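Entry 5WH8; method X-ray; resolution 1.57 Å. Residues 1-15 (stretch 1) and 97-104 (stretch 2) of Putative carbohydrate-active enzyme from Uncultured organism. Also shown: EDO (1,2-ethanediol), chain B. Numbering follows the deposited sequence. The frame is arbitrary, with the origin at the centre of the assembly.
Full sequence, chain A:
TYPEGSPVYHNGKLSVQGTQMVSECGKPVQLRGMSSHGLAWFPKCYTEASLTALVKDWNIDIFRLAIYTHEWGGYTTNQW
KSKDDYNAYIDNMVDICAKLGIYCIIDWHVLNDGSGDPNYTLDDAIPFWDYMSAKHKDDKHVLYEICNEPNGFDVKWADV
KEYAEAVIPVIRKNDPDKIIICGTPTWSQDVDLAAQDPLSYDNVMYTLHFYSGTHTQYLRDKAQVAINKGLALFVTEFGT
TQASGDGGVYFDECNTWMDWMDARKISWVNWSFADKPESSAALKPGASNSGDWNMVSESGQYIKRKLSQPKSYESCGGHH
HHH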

ATOM      1  N   THR A   1      21.100   1.519  -9.046  1.00 49.09           N
ATOM      2  CA  THR A   1      21.729   2.438  -8.103  1.00 35.67           C
ATOM      3  C   THR A   1      20.722   3.435  -7.515  1.00 36.95           C
ATOM      4  O   THR A   1      20.279   4.362  -8.192  1.00 37.57           O
ATOM      5  CB  THR A   1      22.872   3.200  -8.785  1.00 48.78           C
ATOM      6  OG1 THR A   1      23.356   4.232  -7.915  1.00 49.58           O
ATOM      7  CG2 THR A   1      22.386   3.807 -10.100  1.00 47.11           C
ATOM      8  N   TYR A   2      20.356   3.244  -6.251  1.00 24.01           N
ATOM      9  CA  TYR A   2      19.359   4.104  -5.625  1.00 20.82           C
ATOM     10  C   TYR A   2      20.018   5.387  -5.094  1.00 19.09           C
ATOM     11  O   TYR A   2      21.168   5.366  -4.642  1.00 21.19           O
ATOM     12  CB  TYR A   2      18.631   3.336  -4.512  1.00 17.88           C
ATOM     13  CG  TYR A   2      17.810   2.160  -5.027  1.00 17.33           C
ATOM     14  CD1 TYR A   2      16.566   2.359  -5.616  1.00 14.51           C
ATOM     15  CD2 TYR A   2      18.263   0.853  -4.907  1.00 21.86           C
ATOM     16  CE1 TYR A   2      15.797   1.295  -6.079  1.00 21.44           C
ATOM     17  CE2 TYR A   2      17.502  -0.224  -5.383  1.00 21.02           C
ATOM     18  CZ  TYR A   2      16.266   0.013  -5.962  1.00 24.71           C
ATOM     19  OH  TYR A   2      15.488  -1.026  -6.434  1.00 26.48           O
ATOM     20  N   PRO A   3      19.291   6.517  -5.141  1.00 16.30           N
ATOM     21  CA  PRO A   3      19.948   7.777  -4.786  1.00 16.37           C
ATOM     22  C   PRO A   3      20.352   7.858  -3.303  1.00 17.65           C
ATOM     23  O   PRO A   3      19.624   7.426  -2.384  1.00 13.98           O
ATOM     24  CB  PRO A   3      18.902   8.831  -5.154  1.00 19.83           C
ATOM     25  CG  PRO A   3      17.597   8.081  -5.231  1.00 14.84           C
ATOM     26  CD  PRO A   3      17.932   6.726  -5.674  1.00 15.46           C
ATOM     27  N   GLU A   4      21.537   8.419  -3.087  1.00 18.80           N
ATOM     28  CA  GLU A   4      22.058   8.627  -1.739  1.00 15.84           C
ATOM     29  C   GLU A   4      21.053   9.319  -0.831  1.00 15.37           C
ATOM     30  O   GLU A   4      20.431  10.316  -1.191  1.00 16.06           O
ATOM     31  CB  GLU A   4      23.361   9.437  -1.810  1.00 21.70           C
ATOM     32  CG  GLU A   4      24.491   8.656  -2.448  1.00 24.40           C
ATOM     33  CD  GLU A   4      25.733   9.490  -2.732  1.00 43.49           C
ATOM     34  OE1 GLU A   4      25.618  10.729  -2.871  1.00 50.47           O
ATOM     35  OE2 GLU A   4      26.831   8.899  -2.825  1.00 52.96           O
ATOM     36  N   GLY A   5      20.898   8.774   0.373  1.00 14.11           N
ATOM     37  CA  GLY A   5      20.077   9.398   1.387  1.00 15.79           C
ATOM     38  C   GLY A   5      18.603   9.056   1.280  1.00 15.26           C
ATOM     39  O   GLY A   5      17.807   9.481   2.127  1.00 18.46           O
ATOM     40  N   SER A   6      18.230   8.265   0.277  1.00 12.02           N
ATOM     41  CA  SER A   6      16.819   7.916   0.080  1.00 12.10           C
ATOM     42  C   SER A   6      16.398   6.742   0.957  1.00 11.16           C
ATOM     43  O   SER A   6      17.256   5.981   1.420  1.00 12.20           O
ATOM     44  CB  SER A   6      16.544   7.575  -1.392  1.00 13.23           C
ATOM     45  OG  SER A   6      17.223   6.396  -1.809  1.00 13.75           O
ATOM     46  N   PRO A   7      15.081   6.573   1.175  1.00 11.24           N
ATOM     47  CA  PRO A   7      14.607   5.440   1.985  1.00 14.39           C
ATOM     48  C   PRO A   7      15.115   4.067   1.510  1.00 10.76           C
ATOM     49  O   PRO A   7      15.484   3.225   2.329  1.00 12.25           O
ATOM     50  CB  PRO A   7      13.069   5.560   1.876  1.00 12.97           C
ATOM     51  CG  PRO A   7      12.842   7.075   1.751  1.00 11.65           C
ATOM     52  CD  PRO A   7      13.993   7.529   0.854  1.00 13.23           C
ATOM     53  N   VAL A   8      15.182   3.823   0.203  1.00 10.27           N
ATOM     54  CA  VAL A   8      15.615   2.507  -0.289  1.00 10.86           C
ATOM     55  C   VAL A   8      17.148   2.383  -0.172  1.00 12.92           C
ATOM     56  O   VAL A   8      17.673   1.309   0.103  1.00 12.94           O
ATOM     57  CB  VAL A   8      15.164   2.241  -1.755  1.00 11.61           C
ATOM     58  CG1 VAL A   8      15.695   0.886  -2.257  1.00 13.52           C
ATOM     59  CG2 VAL A   8      13.643   2.316  -1.875  1.00 11.73           C
ATOM     60  N   TYR A   9      17.864   3.484  -0.370  1.00 11.25           N
ATOM     61  CA  TYR A   9      19.301   3.502  -0.102  1.00 13.83           C
ATOM     62  C   TYR A   9      19.615   3.075   1.353  1.00 12.32           C
ATOM     63  O   TYR A   9      20.570   2.287   1.606  1.00 14.19           O
ATOM     64  CB  TYR A   9      19.837   4.899  -0.397  1.00 11.29           C
ATOM     65  CG  TYR A   9      21.317   5.060  -0.162  1.00 13.83           C
ATOM     66  CD1 TYR A   9      21.803   5.410   1.083  1.00 13.87           C
ATOM     67  CD2 TYR A   9      22.228   4.854  -1.194  1.00 16.55           C
ATOM     68  CE1 TYR A   9      23.190   5.563   1.303  1.00 17.85           C
ATOM     69  CE2 TYR A   9      23.595   4.999  -0.988  1.00 23.39           C
ATOM     70  CZ  TYR A   9      24.067   5.356   0.257  1.00 22.99           C
ATOM     71  OH  TYR A   9      25.437   5.489   0.437  1.00 22.90           O
ATOM     72  N   HIS A  10      18.824   3.587   2.295  1.00 11.69           N
ATOM     73  CA  HIS A  10      19.043   3.332   3.714  1.00 12.27           C
ATOM     74  C   HIS A  10      18.681   1.916   4.148  1.00 19.67           C
ATOM     75  O   HIS A  10      19.339   1.362   5.037  1.00 16.03           O
ATOM     76  CB  HIS A  10      18.250   4.335   4.559  1.00 12.77           C
ATOM     77  CG  HIS A  10      18.873   5.694   4.633  1.00 13.52           C
ATOM     78  ND1 HIS A  10      20.174   5.882   5.041  1.00 18.74           N
ATOM     79  CD2 HIS A  10      18.378   6.928   4.369  1.00 18.27           C
ATOM     80  CE1 HIS A  10      20.459   7.174   5.017  1.00 21.39           C
ATOM     81  NE2 HIS A  10      19.388   7.830   4.608  1.00 18.91           N
ATOM     82  N   ASN A  11      17.641   1.330   3.548  1.00 12.48           N
ATOM     83  CA  ASN A  11      17.106   0.065   4.055  1.00 11.62           C
ATOM     84  C   ASN A  11      17.203  -1.130   3.108  1.00 11.71           C
ATOM     85  O   ASN A  11      17.090  -2.273   3.544  1.00 13.36           O
ATOM     86  CB  ASN A  11      15.645   0.248   4.463  1.00 12.69           C
ATOM     87  CG  ASN A  11      15.479   1.236   5.571  1.00 14.94           C
ATOM     88  OD1 ASN A  11      15.803   0.959   6.718  1.00 16.58           O
ATOM     89  ND2 ASN A  11      14.934   2.403   5.244  1.00 15.54           N
ATOM     90  N   GLY A  12      17.420  -0.890   1.824  1.00 13.15           N
ATOM     91  CA  GLY A  12      17.607  -1.977   0.873  1.00 14.69           C
ATOM     92  C   GLY A  12      16.410  -2.892   0.715  1.00 16.72           C
ATOM     93  O   GLY A  12      15.258  -2.463   0.849  1.00 13.38           O
ATOM     94  N   LYS A  13      16.669  -4.161   0.413  1.00 13.21           N
ATOM     95  CA  LYS A  13      15.587  -5.134   0.251  1.00 11.52           C
ATOM     96  C   LYS A  13      15.015  -5.531   1.608  1.00 14.09           C
ATOM     97  O   LYS A  13      15.717  -6.071   2.455  1.00 14.75           O
ATOM     98  CB  LYS A  13      16.068  -6.379  -0.496  1.00 15.40           C
ATOM     99  CG  LYS A  13      14.948  -7.343  -0.875  1.00 20.34           C
ATOM    100  CD  LYS A  13      15.488  -8.355  -1.881  1.00 34.52           C
ATOM    101  CE  LYS A  13      14.407  -9.189  -2.532  1.00 42.88           C
ATOM    102  NZ  LYS A  13      14.925  -9.787  -3.801  1.00 25.03           N
ATOM    103  N   LEU A  14      13.733  -5.233   1.808  1.00 12.64           N
ATOM    104  CA  LEU A  14      13.032  -5.538   3.057  1.00 12.92           C
ATOM    105  C   LEU A  14      12.582  -7.011   3.075  1.00 11.15           C
ATOM    106  O   LEU A  14      12.336  -7.618   2.019  1.00 12.61           O
ATOM    107  CB  LEU A  14      11.812  -4.616   3.236  1.00 11.38           C
ATOM    108  CG  LEU A  14      12.053  -3.126   3.015  1.00 10.13           C
ATOM    109  CD1 LEU A  14      10.727  -2.320   3.083  1.00 13.73           C
ATOM    110  CD2 LEU A  14      13.102  -2.601   4.016  1.00 14.69           C
ATOM    111  N   SER A  15      12.491  -7.586   4.272  1.00 10.97           N
ATOM    112  CA  SER A  15      11.913  -8.919   4.446  1.00 14.55           C
ATOM    113  C   SER A  15      11.076  -8.967   5.727  1.00 11.57           C
ATOM    114  O   SER A  15      11.013  -7.997   6.484  1.00 12.04           O
ATOM    115  CB  SER A  15      13.014  -9.981   4.469  1.00 15.63           C
ATOM    116  OG  SER A  15      13.842  -9.821   5.590  1.00 19.23           O
ATOM    117  N   CYS A  97       9.515   5.609  -8.966  1.00 10.38           N
ATOM    118  CA  CYS A  97       9.819   5.364  -7.549  1.00 10.69           C
ATOM    119  C   CYS A  97      11.257   4.896  -7.360  1.00 10.08           C
ATOM    120  O   CYS A  97      11.911   5.289  -6.394  1.00 12.44           O
ATOM    121  CB  CYS A  97       8.865   4.330  -6.951  1.00 11.47           C
ATOM    122  SG  CYS A  97       7.155   4.951  -6.766  1.00 14.08           S
ATOM    123  N   ALA A  98      11.746   4.037  -8.256  1.00 11.47           N
ATOM    124  CA  ALA A  98      13.142   3.583  -8.181  1.00 13.76           C
ATOM    125  C   ALA A  98      14.117   4.751  -8.298  1.00 12.90           C
ATOM    126  O   ALA A  98      15.099   4.823  -7.549  1.00 13.21           O
ATOM    127  CB  ALA A  98      13.444   2.556  -9.258  1.00 16.24           C
ATOM    128  N   LYS A  99      13.862   5.646  -9.249  1.00 13.53           N
ATOM    129  CA  LYS A  99      14.741   6.794  -9.482  1.00 14.60           C
ATOM    130  C   LYS A  99      14.800   7.724  -8.274  1.00 13.66           C
ATOM    131  O   LYS A  99      15.824   8.382  -8.049  1.00 14.42           O
ATOM    132  CB  LYS A  99      14.282   7.575 -10.717  1.00 18.51           C
ATOM    133  CG  LYS A  99      14.614   6.878 -12.035  1.00 32.88           C
ATOM    134  CD  LYS A  99      14.067   7.655 -13.231  1.00 37.91           C
ATOM    135  CE  LYS A  99      14.675   7.178 -14.551  1.00 43.62           C
ATOM    136  NZ  LYS A  99      14.766   5.692 -14.632  1.00 49.20           N
ATOM    137  N   LEU A 100      13.707   7.768  -7.503  1.00 11.42           N
ATOM    138  CA  LEU A 100      13.612   8.584  -6.291  1.00 11.46           C
ATOM    139  C   LEU A 100      14.014   7.838  -5.020  1.00 12.15           C
ATOM    140  O   LEU A 100      14.107   8.453  -3.969  1.00 12.77           O
ATOM    141  CB  LEU A 100      12.175   9.116  -6.128  1.00 12.67           C
ATOM    142  CG  LEU A 100      11.733  10.106  -7.210  1.00 12.45           C
ATOM    143  CD1 LEU A 100      10.213  10.323  -7.154  1.00 12.47           C
ATOM    144  CD2 LEU A 100      12.457  11.450  -7.065  1.00 16.12           C
ATOM    145  N   GLY A 101      14.269   6.535  -5.117  1.00 11.18           N
ATOM    146  CA  GLY A 101      14.647   5.734  -3.964  1.00 10.81           C
ATOM    147  C   GLY A 101      13.548   5.576  -2.927  1.00 11.25           C
ATOM    148  O   GLY A 101      13.835   5.616  -1.728  1.00 10.21           O
ATOM    149  N   ILE A 102      12.300   5.412  -3.364  1.00  9.61           N
ATOM    150  CA  ILE A 102      11.223   5.044  -2.436  1.00 10.19           C
ATOM    151  C   ILE A 102      10.596   3.706  -2.783  1.00 10.24           C
ATOM    152  O   ILE A 102      10.641   3.244  -3.939  1.00 11.25           O
ATOM    153  CB  ILE A 102      10.088   6.097  -2.367  1.00 10.52           C
ATOM    154  CG1 ILE A 102       9.474   6.386  -3.738  1.00 10.06           C
ATOM    155  CG2 ILE A 102      10.622   7.395  -1.695  1.00 11.20           C
ATOM    156  CD1 ILE A 102       8.138   7.140  -3.628  1.00 13.69           C
ATOM    157  N   TYR A 103      10.005   3.092  -1.776  1.00  9.57           N
ATOM    158  CA  TYR A 103       9.338   1.805  -1.949  1.00  8.95           C
ATOM    159  C   TYR A 103       8.027   2.011  -2.735  1.00  9.76           C
ATOM    160  O   TYR A 103       7.429   3.099  -2.735  1.00  8.95           O
ATOM    161  CB  TYR A 103       9.122   1.126  -0.568  1.00  8.83           C
ATOM    162  CG  TYR A 103      10.446   0.764   0.061  1.00  8.89           C
ATOM    163  CD1 TYR A 103      11.099  -0.416  -0.293  1.00  8.86           C
ATOM    164  CD2 TYR A 103      11.103   1.648   0.916  1.00 10.61           C
ATOM    165  CE1 TYR A 103      12.338  -0.717   0.210  1.00 11.58           C
ATOM    166  CE2 TYR A 103      12.339   1.341   1.437  1.00  9.54           C
ATOM    167  CZ  TYR A 103      12.946   0.160   1.075  1.00  9.82           C
ATOM    168  OH  TYR A 103      14.197  -0.100   1.589  1.00 11.36           O
ATOM    169  N   CYS A 104       7.602   0.962  -3.436  1.00  7.25           N
ATOM    170  CA  CYS A 104       6.434   1.040  -4.306  1.00  7.64           C
ATOM    171  C   CYS A 104       5.559  -0.178  -4.108  1.00 10.03           C
ATOM    172  O   CYS A 104       6.011  -1.297  -4.355  1.00 11.93           O
ATOM    173  CB  CYS A 104       6.863   1.152  -5.768  1.00 11.26           C
ATOM    174  SG  CYS A 104       5.520   1.321  -6.947  1.00 14.16           S
TER
HETATM  175  C1  EDO B 401      10.757  -6.048  -0.777  1.00 14.78           C
HETATM  176  O1  EDO B 401       9.475  -6.503  -1.177  1.00 14.44           O
HETATM  177  C2  EDO B 401      10.696  -4.557  -0.516  1.00 12.99           C
HETATM  178  O2  EDO B 401      12.019  -4.107  -0.274  1.00 14.42           O

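The N-terminal stretch runs as an extended segment, makes a type II turn from Pro3 to Ser6, and enters a short helix at Pro7 to Asn11. The second stretch is the end of a longer helix, which stops at Gly101 and passes through Ile102 into a strand at Tyr103. The two backbones come closest where the new helix starts and the old one ends, with Val8 CA 5.0 Å from Gly101 CA. Here Val8 N donates to Gly101 O at 3.0 Å, with a nearly straight angle of 160°. The first turn of a helix has amide hydrogens that no preceding turn can accept, and the carbonyl of Gly101 takes one of them. Pro7, having no amide hydrogen, sets its ring against the same carbonyl, with Pro7 CD 3.2 Å from Gly101 O.

Both helix ends are finished locally. Gly101, at positive phi, closes its helix in a Schellman motif, in which Ile102 N reaches back to Cys97 O (3.1 Å) and Gly101 N to Ala98 O (3.1 Å). Glycine suits this site twice over: the positive phi favours it, and an ideal CB there would lie 2.0 Å from Ser6 OG, a clash, and 3.1 Å from Pro3 CG. The missing side chain is what lets the turn settle onto the helix end. Ser6 occupies the N-cap of the other helix, in rotamer p. Its hydroxyl donates to the turn, Ser6 OG to Pro3 O at 2.7 Å, and accepts a weak capping bond from Tyr9 N at 3.3 Å, so one side chain ties the turn to the helix it precedes. Gly5, with phi of 85°, takes the turn position where a CB would be jammed against the preceding carbonyl.

Around Gly101, the flanking contacts are mostly ring against backbone. Pro3 CG rests 3.3 Å from Lys99 O, while the edge of the Tyr2 ring meets the helix end, Tyr2 CD1 lying 3.5 Å from Ala98 O. The Ala98 methyl adds an apolar contact to the same ring, Ala98 CB lying 4.2 Å from Tyr2 CE1.

Tyr103 is the largest single contributor on either stretch, and its ring is clamped on both faces. Val8 CG2 sits 3.6 Å from the ring centroid of Tyr103, almost on the normal, and Leu14 CD1 covers the opposite face at 3.9 Å from that centroid. Such CH-pi packing brings apolar methyl groups against the pi cloud and leaves the polar tip free to bond. That tip crosses to the far end of the short helix, where Tyr103 OH donates to Gly12 O at 2.7 Å, just where positive phi turns the chain out of the helix. Asn11 ND2 bonds back to Pro7 O at 3.1 Å, while Asn11 CB packs 3.2 Å from Tyr103 OH. Near the ring edge, an ethanediol, probably from the crystallisation liquor, accepts at O2 from Leu14 N at 2.9 Å.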